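Local coordinates for GGDEF family protein (Vibrio cholerae, PDB 5GZS) that is a diguanylate cyclase, CdgH, whose periplasmic portion binds arginine and probably acts as the sensor that controls synthesis of cyclic di-GMP, at residues 316-319 with 320-323. Sequence-based numbering, arbitrary orientation.
Sequences VKRE and HYKD
The ammonium of Lys-317 reaches alongside the turn that follows its strand to two acceptors, one on the turn's last residue and one two residues on. NZ of Lys-317 donates to O of Tyr-321 at 3.1 Å, coming from above the carbonyl plane. It also forms a salt bridge with OD1 of Asp-323, modelled implausibly short, so its exact length is doubtful. A lysine suits this place because its long chain stays extended as far as CE and then bends at the last torsion (chi4 75°), bringing NZ to both oxygens.

Arg-318 and Tyr-321 meet at the two ends of the turn. The guanidinium lies over one face of the phenol ring in a cation-pi contact, CZ of Arg-318 standing 4.9 Å from the centroid of the Tyr-321 ring. The two planes are inclined by 56°. CG of Lys-322 covers the centre of the opposite face, 3.6 Å above the plane of the Tyr-321 ring. Between Arg-318 and Tyr-321 the backbone makes a type II beta turn, closed by a weak bond from Tyr-321 N to Arg-318 O at 3.4 Å. His-320, at its third position, has the positive phi of 70° that this turn requires.

Outer partners hold both flat groups. Arginine's flat cation can lie over the ring while NH2 still bonds Asp-377, in a salt bridge, and the carbonyl of Val-376; tyrosine offers a pi face while its hydroxyl is hydrogen-bonded to Glu-335. The turn follows strand 312-318 at the surface of a solute-binding-protein-like domain, where that strand runs antiparallel between strands 378-382 and 399-410, with Lys-317 touching Tyr-378 and Asp-402.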
# COMPACT_ATOMS: atom_id res chain seq x y z
N VAL A 316 4.73 6.54 20.74
CA VAL A 316 4.85 5.76 21.95
C VAL A 316 4.22 6.55 23.08
O VAL A 316 4.49 7.75 23.23
CB VAL A 316 6.31 5.43 22.25
CG1 VAL A 316 6.43 4.83 23.63
CG2 VAL A 316 6.85 4.47 21.22
N LYS A 317 3.35 5.89 23.84
CA LYS A 317 2.62 6.52 24.94
C LYS A 317 2.74 5.70 26.21
O LYS A 317 2.98 4.49 26.15
CB LYS A 317 1.14 6.67 24.59
CG LYS A 317 0.38 5.34 24.40
CD LYS A 317 -1.03 5.58 23.85
CE LYS A 317 -1.87 4.32 23.87
NZ LYS A 317 -2.32 3.99 25.23
N ARG A 318 2.55 6.36 27.35
CA ARG A 318 2.41 5.67 28.62
C ARG A 318 1.27 4.68 28.49
O ARG A 318 0.23 5.00 27.92
CB ARG A 318 2.16 6.66 29.76
CG ARG A 318 3.38 6.82 30.63
CD ARG A 318 3.31 8.01 31.54
NE ARG A 318 3.19 9.27 30.81
CZ ARG A 318 2.11 10.03 30.83
NH1 ARG A 318 1.05 9.66 31.54
NH2 ARG A 318 2.07 11.17 30.16
N GLU A 319 1.48 3.46 28.97
CA GLU A 319 0.49 2.39 28.89
C GLU A 319 -0.84 2.82 29.55
O GLU A 319 -0.82 3.55 30.53
CB GLU A 319 1.03 1.14 29.58
CG GLU A 319 0.17 -0.07 29.43
CD GLU A 319 0.65 -1.25 30.25
OE1 GLU A 319 1.86 -1.32 30.51
OE2 GLU A 319 -0.16 -2.11 30.65
N HIS A 320 -1.97 2.37 29.01
CA HIS A 320 -3.29 2.60 29.63
C HIS A 320 -3.78 4.06 29.56
O HIS A 320 -4.88 4.38 30.01
CB HIS A 320 -3.28 2.13 31.09
CG HIS A 320 -3.37 0.64 31.24
ND1 HIS A 320 -2.44 -0.21 30.70
CD2 HIS A 320 -4.28 -0.14 31.87
CE1 HIS A 320 -2.77 -1.46 30.99
NE2 HIS A 320 -3.88 -1.44 31.70
N TYR A 321 -2.95 4.92 28.99
CA TYR A 321 -3.21 6.34 28.82
C TYR A 321 -3.97 6.70 27.54
O TYR A 321 -3.43 6.57 26.44
CB TYR A 321 -1.87 7.08 28.84
CG TYR A 321 -1.96 8.56 28.54
CD1 TYR A 321 -2.25 9.48 29.54
CD2 TYR A 321 -1.72 9.05 27.26
CE1 TYR A 321 -2.32 10.82 29.29
CE2 TYR A 321 -1.80 10.40 26.99
CZ TYR A 321 -2.10 11.29 28.01
OH TYR A 321 -2.17 12.64 27.76
N LYS A 322 -5.20 7.18 27.71
CA LYS A 322 -6.00 7.78 26.63
C LYS A 322 -6.21 6.90 25.40
O LYS A 322 -6.27 7.41 24.27
CB LYS A 322 -5.38 9.11 26.20
CG LYS A 322 -5.51 10.21 27.22
CD LYS A 322 -5.10 11.56 26.65
CE LYS A 322 -5.56 12.71 27.54
NZ LYS A 322 -7.00 13.02 27.34
N ASP A 323 -6.33 5.60 25.59
CA ASP A 323 -6.56 4.69 24.48
C ASP A 323 -7.79 5.05 23.65
O ASP A 323 -8.88 5.30 24.19
CB ASP A 323 -6.69 3.26 24.99
CG ASP A 323 -5.63 2.91 26.02
OD1 ASP A 323 -4.50 3.45 25.91
OD2 ASP A 323 -5.93 2.11 26.93